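Long-range contacts in putative alpha-galactosidase (Bacteroides fragilis, PDB 4NZJ), which probably hydrolyses terminal, non-reducing alpha-D-galactose residues from alpha-galactosides such as galactose oligosaccharides, galactomannans and galactolipids: residues D143-P148 with L156-T161; S313-P318 with M353-L358. All coordinates share one frame; numbering follows the deposited sequence.

Contact 1 of 2, residues D143-P148 with L156-T161; sequences DFWQLP and LQIDKT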
# COMPACT_ATOMS: atom_id res chain seq x y z
N ASP A 143 -6.30 -0.04 -16.63
CA ASP A 143 -7.21 -0.34 -17.74
C ASP A 143 -6.50 -0.22 -19.10
O ASP A 143 -5.44 0.42 -19.20
CB ASP A 143 -8.40 0.64 -17.65
CG ASP A 143 -9.69 0.15 -18.32
OD1 ASP A 143 -9.72 -0.91 -18.98
OD2 ASP A 143 -10.70 0.88 -18.16
N PHE A 144 -7.07 -0.83 -20.13
CA PHE A 144 -6.59 -0.75 -21.52
C PHE A 144 -5.31 -1.54 -21.85
O PHE A 144 -4.70 -1.30 -22.89
CB PHE A 144 -6.39 0.70 -21.99
CG PHE A 144 -7.64 1.53 -22.03
CD1 PHE A 144 -8.04 2.26 -20.92
CD2 PHE A 144 -8.39 1.62 -23.19
CE1 PHE A 144 -9.17 3.06 -20.97
CE2 PHE A 144 -9.53 2.41 -23.25
CZ PHE A 144 -9.92 3.12 -22.13
N TRP A 145 -4.92 -2.49 -21.01
CA TRP A 145 -3.88 -3.46 -21.40
C TRP A 145 -4.44 -4.46 -22.42
O TRP A 145 -3.69 -5.09 -23.17
CB TRP A 145 -3.31 -4.19 -20.18
CG TRP A 145 -4.31 -5.02 -19.46
CD1 TRP A 145 -5.08 -4.64 -18.40
CD2 TRP A 145 -4.68 -6.37 -19.77
NE1 TRP A 145 -5.91 -5.67 -18.03
CE2 TRP A 145 -5.68 -6.74 -18.85
CE3 TRP A 145 -4.27 -7.29 -20.74
CZ2 TRP A 145 -6.27 -8.01 -18.87
CZ3 TRP A 145 -4.85 -8.55 -20.75
CH2 TRP A 145 -5.84 -8.89 -19.82
N GLN A 146 -5.76 -4.62 -22.41
CA GLN A 146 -6.47 -5.56 -23.26
C GLN A 146 -7.23 -4.86 -24.38
O GLN A 146 -7.49 -3.65 -24.30
CB GLN A 146 -7.45 -6.40 -22.42
CG GLN A 146 -8.68 -5.68 -21.89
CD GLN A 146 -8.44 -4.94 -20.57
OE1 GLN A 146 -7.60 -4.03 -20.50
NE2 GLN A 146 -9.18 -5.33 -19.53
N LEU A 147 -7.60 -5.62 -25.41
CA LEU A 147 -8.36 -5.09 -26.54
C LEU A 147 -9.85 -4.98 -26.18
O LEU A 147 -10.30 -5.56 -25.19
CB LEU A 147 -8.16 -5.98 -27.77
CG LEU A 147 -6.73 -6.08 -28.29
CD1 LEU A 147 -6.68 -6.95 -29.53
CD2 LEU A 147 -6.14 -4.70 -28.59
N PRO A 148 -10.61 -4.22 -26.99
CA PRO A 148 -12.03 -4.01 -26.69
C PRO A 148 -12.87 -5.28 -26.59
O PRO A 148 -13.74 -5.36 -25.72
CB PRO A 148 -12.51 -3.16 -27.87
CG PRO A 148 -11.30 -2.42 -28.31
CD PRO A 148 -10.14 -3.35 -28.09
N LEU A 156 -9.38 -13.05 -23.06
CA LEU A 156 -8.99 -11.65 -23.18
C LEU A 156 -7.83 -11.56 -24.16
O LEU A 156 -6.99 -12.47 -24.22
CB LEU A 156 -8.57 -11.09 -21.83
CG LEU A 156 -9.69 -10.97 -20.80
CD1 LEU A 156 -9.10 -10.74 -19.41
CD2 LEU A 156 -10.67 -9.87 -21.17
N GLN A 157 -7.79 -10.49 -24.95
CA GLN A 157 -6.71 -10.28 -25.90
C GLN A 157 -5.77 -9.21 -25.39
O GLN A 157 -6.18 -8.08 -25.19
CB GLN A 157 -7.26 -9.85 -27.25
CG GLN A 157 -8.20 -10.85 -27.89
CD GLN A 157 -8.64 -10.39 -29.26
OE1 GLN A 157 -7.97 -10.66 -30.26
NE2 GLN A 157 -9.76 -9.68 -29.33
N ILE A 158 -4.51 -9.56 -25.16
CA ILE A 158 -3.51 -8.58 -24.78
C ILE A 158 -3.31 -7.63 -25.97
O ILE A 158 -3.24 -8.06 -27.11
CB ILE A 158 -2.16 -9.23 -24.42
CG1 ILE A 158 -2.31 -10.10 -23.16
CG2 ILE A 158 -1.10 -8.17 -24.19
CD1 ILE A 158 -1.24 -11.15 -23.02
N ASP A 159 -3.23 -6.33 -25.68
CA ASP A 159 -2.86 -5.36 -26.71
C ASP A 159 -1.37 -5.55 -26.99
O ASP A 159 -0.53 -5.09 -26.21
CB ASP A 159 -3.16 -3.94 -26.23
CG ASP A 159 -2.91 -2.89 -27.29
OD1 ASP A 159 -2.10 -3.12 -28.22
OD2 ASP A 159 -3.56 -1.82 -27.21
N LYS A 160 -1.06 -6.22 -28.10
CA LYS A 160 0.32 -6.58 -28.43
C LYS A 160 1.13 -5.40 -28.95
O LYS A 160 2.35 -5.49 -29.07
CB LYS A 160 0.37 -7.73 -29.43
CG LYS A 160 -0.24 -9.02 -28.90
CD LYS A 160 0.40 -9.43 -27.58
CE LYS A 160 1.83 -9.92 -27.77
NZ LYS A 160 1.93 -11.05 -28.74
N THR A 161 0.46 -4.29 -29.28
CA THR A 161 1.19 -3.08 -29.63
C THR A 161 1.85 -2.53 -28.36
O THR A 161 3.01 -2.13 -28.37
CB THR A 161 0.27 -2.00 -30.23
OG1 THR A 161 -0.39 -2.53 -31.39
CG2 THR A 161 1.07 -0.77 -30.63
O HOH W 1 -5.84 -1.35 -25.61
O HOH W 2 -9.76 -8.38 -25.01

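Contact 2 of 2, residues S313-P318 with M353-L358; sequences SGWNDP and MMASPL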
# COMPACT_ATOMS: atom_id res chain seq x y z
N SER A 313 -4.91 -8.55 6.23
CA SER A 313 -5.57 -9.26 5.14
C SER A 313 -6.92 -8.66 4.72
O SER A 313 -7.67 -9.30 4.00
CB SER A 313 -5.71 -10.76 5.44
OG SER A 313 -4.48 -11.31 5.90
N GLY A 314 -7.21 -7.43 5.13
CA GLY A 314 -8.46 -6.78 4.78
C GLY A 314 -8.41 -5.30 5.10
O GLY A 314 -8.73 -4.91 6.21
N TRP A 315 -8.00 -4.50 4.12
CA TRP A 315 -7.75 -3.07 4.32
C TRP A 315 -8.78 -2.17 3.65
O TRP A 315 -9.24 -2.45 2.53
CB TRP A 315 -6.35 -2.73 3.78
CG TRP A 315 -5.30 -3.66 4.28
CD1 TRP A 315 -4.70 -4.68 3.59
CD2 TRP A 315 -4.76 -3.70 5.61
NE1 TRP A 315 -3.80 -5.33 4.40
CE2 TRP A 315 -3.82 -4.76 5.64
CE3 TRP A 315 -4.96 -2.94 6.76
CZ2 TRP A 315 -3.09 -5.06 6.79
CZ3 TRP A 315 -4.24 -3.26 7.91
CH2 TRP A 315 -3.31 -4.32 7.91
N ASN A 316 -9.15 -1.10 4.34
CA ASN A 316 -9.92 -0.03 3.71
C ASN A 316 -8.99 0.73 2.77
O ASN A 316 -7.91 1.17 3.18
CB ASN A 316 -10.47 0.95 4.75
CG ASN A 316 -11.58 0.35 5.60
OD1 ASN A 316 -12.55 -0.21 5.08
ND2 ASN A 316 -11.47 0.52 6.92
N ASP A 317 -9.42 0.91 1.53
CA ASP A 317 -8.61 1.56 0.50
C ASP A 317 -9.16 2.95 0.19
O ASP A 317 -10.20 3.08 -0.44
CB ASP A 317 -8.60 0.66 -0.74
CG ASP A 317 -7.77 1.21 -1.89
OD1 ASP A 317 -7.11 2.27 -1.76
OD2 ASP A 317 -7.78 0.55 -2.96
N PRO A 318 -8.46 4.01 0.64
CA PRO A 318 -8.89 5.38 0.39
C PRO A 318 -8.34 5.96 -0.93
O PRO A 318 -8.31 7.18 -1.11
CB PRO A 318 -8.31 6.14 1.59
CG PRO A 318 -7.08 5.39 1.94
CD PRO A 318 -7.23 3.98 1.46
N MSE A 353 -1.17 6.28 9.01
CA MSE A 353 -1.92 6.07 10.26
C MSE A 353 -3.15 5.21 10.08
O MSE A 353 -3.50 4.45 10.97
CB MSE A 353 -2.39 7.40 10.84
CG MSE A 353 -1.24 8.26 11.36
SE MSE A 353 -0.48 7.57 13.02
CE MSE A 353 -2.00 7.95 14.22
N MSE A 354 -3.82 5.34 8.93
CA MSE A 354 -5.07 4.60 8.66
C MSE A 354 -4.83 3.20 8.14
O MSE A 354 -5.78 2.51 7.76
CB MSE A 354 -5.92 5.39 7.66
CG MSE A 354 -6.42 6.70 8.27
SE MSE A 354 -7.65 7.66 7.05
CE MSE A 354 -6.56 7.66 5.42
N ALA A 355 -3.58 2.74 8.15
CA ALA A 355 -3.23 1.42 7.62
C ALA A 355 -3.79 1.27 6.20
O ALA A 355 -4.37 0.24 5.85
CB ALA A 355 -3.73 0.31 8.54
N SER A 356 -3.60 2.32 5.40
CA SER A 356 -4.09 2.35 4.03
C SER A 356 -3.08 1.70 3.10
O SER A 356 -1.88 1.75 3.36
CB SER A 356 -4.30 3.79 3.58
OG SER A 356 -5.19 4.47 4.43
N PRO A 357 -3.56 1.12 2.00
CA PRO A 357 -2.65 0.84 0.89
C PRO A 357 -1.87 2.11 0.57
O PRO A 357 -2.43 3.21 0.64
CB PRO A 357 -3.60 0.48 -0.25
CG PRO A 357 -4.80 -0.07 0.42
CD PRO A 357 -4.95 0.73 1.68
N LEU A 358 -0.58 1.96 0.28
CA LEU A 358 0.27 3.08 -0.12
C LEU A 358 0.65 2.89 -1.58
O LEU A 358 1.74 2.40 -1.90
CB LEU A 358 1.53 3.17 0.75
CG LEU A 358 1.29 3.29 2.26
CD1 LEU A 358 2.61 3.30 3.03
CD2 LEU A 358 0.49 4.54 2.58
O HOH W 3 -7.24 -0.09 6.41
O HOH W 4 -7.29 2.87 5.29

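Contact 1 of 2, residues D143-P148 with L156-T161
Leu147 lies obliquely across the aliphatic part of Gln157 and reaches past it to Asp159. Its CB starts 3.9 Å from the carbonyl O of Gln157. CG stands beside the backbone N (chi1 -62°), which lays the branch point over Gln157 CB; from there CD1 settles against Gln157 CB at 3.7 Å and runs on toward the amide carbon CD, whereas CD2 meets CA of Asp159 at 3.8 Å, with Asp159 CB close behind. The amide of Gln157 is turned to another partner, its NE2 bonding to Glu149 O.

The two backbones are joined by a single antiparallel bridge, in which Gln146 and Ile158 form a non-hydrogen-bonded pair. Asp159 N donates to Trp145 O over 2.8 Å (168° at the hydrogen), and Leu147 N donates to Gln157 O, also 2.8 Å, in a slightly more bent bond. Gln146 CA adds a CA-H...O contact of 3.2 Å to that same Gln157 O. Water extends the pairing at each end, one molecule linking Leu147 O to Gln157 N and another linking Phe144 O to Asp159 OD2.

Beyond the backbone, the indole of Trp145 presses on the second segment with its six-membered ring. CG1 of Ile158 approaches CZ3 at the ring edge, near its plane, at 3.8 Å, and CD1 of Leu156 touches CH2. Gln146 CB lies over one face, toward the rim, while NE1 bonds to Tyr184 O of strand 180-186, which helps fix the ring's rotation. A glycerol, probably from the crystallisation liquor, is bonded to Asp143 OD2. The whole is a long loop following barrel strand 138-140, pinned back on itself at the C-terminal ends of the barrel strands, where TIM-barrel enzymes carry their active sites.

Contact 2 of 2, residues S313-P318 with M353-L358
Trp315, Asp317 and Pro318 pack against the turn Ala355-Ser356-Pro357, which ends helix 341-353 of the TIM barrel in a Schellman motif. The benzo ring of Trp315 receives Ala355 obliquely: the carbonyl O comes within 3.4 Å of CE3, and the CB methyl lies 3.7 Å from CZ3. Just past the strand, the pyrrolidine of Pro318 sits on Ser356, with CG 3.3 Å from OG and CD 3.6 Å from CB, while CE of Met354, a selenomethionine, brushes the same CG. Pro357 packs along the strand backbone, its CD 3.3 Å from Asn316 O and also against Trp315 CB and Pro318 CD. Asp317 CG stands anti to the backbone N (chi1 -179°), which places OD1 3.9 Å from Pro357 CG.

No direct hydrogen bond joins the segments, and the buried polar atoms are linked through water instead. One molecule bridges Asn316 N and Ala355 O, lying in the plane of the Trp315 ring at its edge. A second lies within hydrogen-bonding distance of Asn316 O, Met354 O and Ser356 OG, and so bridges the strand to the helix end, though it has more acceptors in reach than protons to give.

The next shell holds both sides in place. Ala355 takes a positive phi of 51° as the C-prime residue, letting Ala355 N bond back to Cys352 O and Ser356 N to Trp351 O. On the strand side, backbone bonds from Trp315 and Asp317 to Trp273 continue the parallel sheet into strand 272-274, and the amide of Asn316 is held by Trp273 NE1, Gln391 OE1 and Leu306 O. Trp315 NE1 donates to Leu97 O, and Asp317 OD1 accepts the N-H of Asp319.

Past the N-terminal Ig-like domain, the chain enters the TIM barrel, and in the loop after strand 138-140 contact 1 closes a short excursion of seven residues before helix 166-176 begins. The chain then runs through the successive barrel strands to 315-317, where contact 2 opens; it closes a longer excursion of 34 residues that includes nearly all of helix 341-353 and leads into strand 358-360. The two lie in series, neither nested nor crossing, with centres about 29 Å apart. Contact 1 folds a peripheral loop against itself and toward helix 202-212, whereas contact 2 joins the seventh strand to the approach to the eighth in the buried barrel.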